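Local coordinates for protein glucose-6-phosphate 1-dehydrogenase (Kluyveromyces lactis, PDB 7E6I) that catalyses the NADP(+)-dependent oxidation of glucose 6-phosphate to 6-phosphogluconolactone, the first step of the oxidative pentose phosphate pathway, at residues M359-R371 / Y379-N393. Residues are numbered along the deposited sequence; the frame is centred on the assembly and turned at random.
Sequences MFTDIPNNELVIR and YLKCNAKTPGLANEN
Val369 and Tyr379 form an antiparallel hydrogen-bonded pair, and the backbones pack closely here. Val369 N gives to Tyr379 O at 2.9 Å, and Tyr379 N gives to Val369 O at 2.8 Å. Val369 CG1 meets the edge of the Tyr379 ring, 4.1 Å from CD2. Next along, Leu368 and Leu380 lie side by side on the other face, and Lys381 N donates to Glu367 O. Before Glu367 the first segment is loop, while its partner is still strand, and side-chain amides take over the bonding. With CG anti to its carbonyl carbon (chi1 -60°), Asn366 aims ND2 at a lone pair of Lys381 O, 3.0 Å away and almost straight at 175°. Asn383 ND2 donates to Pro364 O at 3.1 Å, in the carbonyl plane; Arg354 is a second donor to that oxygen. The two strands are a beta hairpin of the C-terminal domain's mixed sheet, between strands 345-352 and 393-401. Arg371 and Tyr379 to Lys381 belong to a second NADP(+) site inferred by similarity. Glu367 forms a salt bridge with Arg349 of that site and a hydrogen bond with Tyr480. Its contact with the Lys381 ammonium is looser: OE1 and NZ stay 4.3 Å apart. Ile363 CG2 packs tightly on the Asn383 amide, CG1 on that of Asn393. By contrast, the turn at Gly388 to Asn391 is exposed and swings clear of 359-371.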
# COMPACT_ATOMS: atom_id res chain seq x y z
N MET A 359 32.57 -24.82 15.27
CA MET A 359 33.58 -23.76 15.23
C MET A 359 33.04 -22.41 14.80
O MET A 359 33.50 -21.36 15.28
CB MET A 359 34.73 -24.15 14.31
CG MET A 359 35.72 -23.01 14.11
SD MET A 359 37.30 -23.58 13.50
CE MET A 359 37.69 -24.70 14.85
N PHE A 360 32.09 -22.35 13.89
CA PHE A 360 31.78 -20.97 13.55
C PHE A 360 30.36 -20.67 14.01
O PHE A 360 29.53 -20.23 13.21
CB PHE A 360 32.02 -20.73 12.07
CG PHE A 360 33.41 -21.11 11.65
CD1 PHE A 360 34.47 -20.23 11.84
CD2 PHE A 360 33.68 -22.36 11.15
CE1 PHE A 360 35.76 -20.59 11.49
CE2 PHE A 360 34.97 -22.72 10.80
CZ PHE A 360 36.01 -21.82 10.97
N THR A 361 30.10 -20.92 15.30
CA THR A 361 28.80 -20.67 15.90
C THR A 361 28.86 -19.71 17.08
O THR A 361 27.81 -19.23 17.52
CB THR A 361 28.14 -21.98 16.34
OG1 THR A 361 28.93 -22.60 17.36
CG2 THR A 361 28.00 -22.94 15.16
N ASP A 362 30.05 -19.40 17.59
CA ASP A 362 30.26 -18.40 18.63
C ASP A 362 30.15 -17.01 18.03
O ASP A 362 30.99 -16.15 18.29
CB ASP A 362 31.65 -18.61 19.24
CG ASP A 362 32.76 -18.53 18.21
OD1 ASP A 362 32.52 -18.97 17.06
OD2 ASP A 362 33.87 -18.04 18.53
N ILE A 363 29.10 -16.78 17.25
CA ILE A 363 29.06 -15.72 16.24
C ILE A 363 27.62 -15.27 16.12
O ILE A 363 26.71 -16.09 16.22
CB ILE A 363 29.64 -16.26 14.92
CG1 ILE A 363 30.99 -15.62 14.63
CG2 ILE A 363 28.69 -16.18 13.74
CD1 ILE A 363 32.13 -16.40 15.25
N PRO A 364 27.35 -13.99 15.92
CA PRO A 364 25.95 -13.54 15.89
C PRO A 364 25.20 -13.99 14.64
O PRO A 364 25.78 -14.27 13.59
CB PRO A 364 26.05 -12.01 15.95
CG PRO A 364 27.46 -11.67 15.72
CD PRO A 364 28.32 -12.90 15.75
N ASN A 365 23.88 -14.10 14.79
CA ASN A 365 22.99 -14.44 13.69
C ASN A 365 23.13 -13.44 12.55
O ASN A 365 23.20 -12.23 12.77
CB ASN A 365 21.53 -14.45 14.15
CG ASN A 365 21.31 -15.32 15.38
OD1 ASN A 365 21.84 -15.04 16.46
ND2 ASN A 365 20.53 -16.37 15.22
N ASN A 366 23.17 -13.96 11.32
CA ASN A 366 22.94 -13.12 10.16
C ASN A 366 21.55 -12.53 10.21
O ASN A 366 20.61 -13.10 10.77
CB ASN A 366 23.10 -13.90 8.87
CG ASN A 366 24.46 -14.47 8.74
OD1 ASN A 366 24.66 -15.67 8.83
ND2 ASN A 366 25.44 -13.59 8.56
N GLU A 367 21.42 -11.38 9.56
CA GLU A 367 20.23 -10.57 9.65
C GLU A 367 20.13 -9.79 8.36
O GLU A 367 21.14 -9.37 7.81
CB GLU A 367 20.32 -9.65 10.87
CG GLU A 367 19.00 -9.34 11.51
CD GLU A 367 19.16 -8.85 12.96
OE1 GLU A 367 19.74 -9.57 13.82
OE2 GLU A 367 18.69 -7.74 13.23
N LEU A 368 18.90 -9.63 7.87
CA LEU A 368 18.64 -8.88 6.65
C LEU A 368 17.59 -7.84 6.98
O LEU A 368 16.52 -8.18 7.50
CB LEU A 368 18.15 -9.79 5.52
CG LEU A 368 17.59 -9.08 4.28
CD1 LEU A 368 18.69 -8.31 3.59
CD2 LEU A 368 16.91 -10.07 3.31
N VAL A 369 17.89 -6.58 6.67
CA VAL A 369 16.97 -5.46 6.85
C VAL A 369 16.72 -4.81 5.49
O VAL A 369 17.67 -4.47 4.78
CB VAL A 369 17.51 -4.44 7.86
CG1 VAL A 369 16.63 -3.19 7.86
CG2 VAL A 369 17.59 -5.05 9.26
N ILE A 370 15.46 -4.65 5.14
CA ILE A 370 15.05 -3.96 3.92
C ILE A 370 14.27 -2.72 4.34
O ILE A 370 13.16 -2.84 4.87
CB ILE A 370 14.20 -4.87 3.02
CG1 ILE A 370 14.95 -6.17 2.74
CG2 ILE A 370 13.82 -4.16 1.72
CD1 ILE A 370 14.06 -7.26 2.27
N ARG A 371 14.84 -1.53 4.15
CA ARG A 371 14.12 -0.30 4.44
C ARG A 371 13.30 0.11 3.24
O ARG A 371 13.85 0.39 2.17
CB ARG A 371 15.04 0.86 4.84
CG ARG A 371 14.25 1.94 5.60
CD ARG A 371 15.11 2.92 6.33
NE ARG A 371 15.09 2.68 7.76
CZ ARG A 371 16.06 3.10 8.58
NH1 ARG A 371 17.09 3.77 8.07
NH2 ARG A 371 16.01 2.84 9.89
N TYR A 379 20.34 -3.86 4.07
CA TYR A 379 21.50 -4.07 4.94
C TYR A 379 21.59 -5.54 5.31
O TYR A 379 20.58 -6.18 5.60
CB TYR A 379 21.41 -3.24 6.23
CG TYR A 379 21.11 -1.79 6.01
CD1 TYR A 379 22.11 -0.93 5.59
CD2 TYR A 379 19.83 -1.28 6.19
CE1 TYR A 379 21.86 0.42 5.37
CE2 TYR A 379 19.57 0.06 5.96
CZ TYR A 379 20.59 0.90 5.55
OH TYR A 379 20.36 2.24 5.32
N LEU A 380 22.81 -6.07 5.31
CA LEU A 380 23.06 -7.46 5.70
C LEU A 380 24.09 -7.47 6.81
O LEU A 380 25.20 -6.94 6.65
CB LEU A 380 23.57 -8.29 4.52
CG LEU A 380 22.64 -8.50 3.32
CD1 LEU A 380 22.74 -7.31 2.41
CD2 LEU A 380 22.99 -9.77 2.54
N LYS A 381 23.72 -8.05 7.94
CA LYS A 381 24.67 -8.29 9.01
C LYS A 381 25.44 -9.56 8.67
O LYS A 381 24.84 -10.63 8.51
CB LYS A 381 23.92 -8.41 10.33
CG LYS A 381 24.81 -8.43 11.54
CD LYS A 381 24.04 -8.05 12.76
CE LYS A 381 24.75 -8.47 14.00
NZ LYS A 381 23.75 -8.78 15.04
N CYS A 382 26.76 -9.44 8.53
CA CYS A 382 27.59 -10.55 8.08
C CYS A 382 28.73 -10.77 9.06
O CYS A 382 28.98 -9.97 9.97
CB CYS A 382 28.15 -10.31 6.68
SG CYS A 382 26.89 -10.12 5.40
N ASN A 383 29.43 -11.87 8.85
CA ASN A 383 30.53 -12.30 9.69
C ASN A 383 31.76 -12.50 8.84
O ASN A 383 31.67 -12.90 7.67
CB ASN A 383 30.18 -13.59 10.43
CG ASN A 383 29.16 -13.35 11.51
OD1 ASN A 383 29.36 -12.48 12.36
ND2 ASN A 383 28.05 -14.09 11.46
N ALA A 384 32.91 -12.22 9.42
CA ALA A 384 34.15 -12.34 8.66
C ALA A 384 35.30 -12.40 9.63
O ALA A 384 35.23 -11.86 10.74
CB ALA A 384 34.33 -11.17 7.68
N LYS A 385 36.35 -13.09 9.22
CA LYS A 385 37.58 -13.11 9.99
C LYS A 385 38.18 -11.71 10.08
O LYS A 385 38.21 -10.96 9.11
CB LYS A 385 38.57 -14.08 9.35
CG LYS A 385 39.66 -14.54 10.30
CD LYS A 385 40.83 -15.15 9.55
CE LYS A 385 41.76 -14.05 9.03
NZ LYS A 385 42.88 -13.83 9.97
N THR A 386 38.65 -11.37 11.27
CA THR A 386 39.44 -10.16 11.43
C THR A 386 40.68 -10.20 10.54
O THR A 386 41.43 -11.19 10.58
CB THR A 386 39.86 -9.99 12.89
OG1 THR A 386 38.71 -10.18 13.73
CG2 THR A 386 40.42 -8.59 13.10
N PRO A 387 40.94 -9.17 9.75
CA PRO A 387 42.11 -9.18 8.86
C PRO A 387 43.41 -9.34 9.63
O PRO A 387 43.58 -8.78 10.71
CB PRO A 387 42.04 -7.81 8.17
CG PRO A 387 40.64 -7.32 8.39
CD PRO A 387 40.15 -7.92 9.65
N GLY A 388 44.33 -10.12 9.05
CA GLY A 388 45.68 -10.21 9.56
C GLY A 388 45.97 -11.37 10.48
O GLY A 388 45.40 -12.45 10.31
N LEU A 389 46.88 -11.18 11.44
CA LEU A 389 47.22 -12.26 12.37
C LEU A 389 46.00 -12.69 13.18
O LEU A 389 45.82 -13.88 13.46
CB LEU A 389 48.32 -11.80 13.33
CG LEU A 389 49.79 -12.20 13.17
CD1 LEU A 389 50.26 -12.18 11.75
CD2 LEU A 389 50.68 -11.31 14.05
N ALA A 390 45.18 -11.73 13.59
CA ALA A 390 44.07 -12.01 14.47
C ALA A 390 43.17 -13.08 13.88
O ALA A 390 42.89 -13.09 12.68
CB ALA A 390 43.27 -10.74 14.72
N ASN A 391 42.73 -14.00 14.73
CA ASN A 391 41.80 -15.03 14.28
C ASN A 391 40.50 -14.98 15.06
O ASN A 391 40.12 -15.94 15.73
CB ASN A 391 42.43 -16.41 14.40
CG ASN A 391 41.81 -17.39 13.46
OD1 ASN A 391 42.06 -17.33 12.25
ND2 ASN A 391 40.98 -18.27 13.99
N GLU A 392 39.82 -13.84 15.01
CA GLU A 392 38.53 -13.68 15.66
C GLU A 392 37.51 -13.24 14.63
O GLU A 392 37.85 -12.80 13.52
CB GLU A 392 38.60 -12.66 16.81
CG GLU A 392 39.67 -12.96 17.87
CD GLU A 392 39.29 -14.12 18.78
OE1 GLU A 392 38.15 -14.63 18.66
OE2 GLU A 392 40.13 -14.52 19.62
N ASN A 393 36.24 -13.37 14.99
CA ASN A 393 35.18 -12.90 14.13
C ASN A 393 34.95 -11.42 14.38
O ASN A 393 35.00 -10.95 15.52
CB ASN A 393 33.88 -13.66 14.38
CG ASN A 393 32.75 -13.18 13.49
OD1 ASN A 393 32.74 -13.46 12.30
ND2 ASN A 393 31.78 -12.48 14.06
O HOH W 1 22.40 -10.89 15.23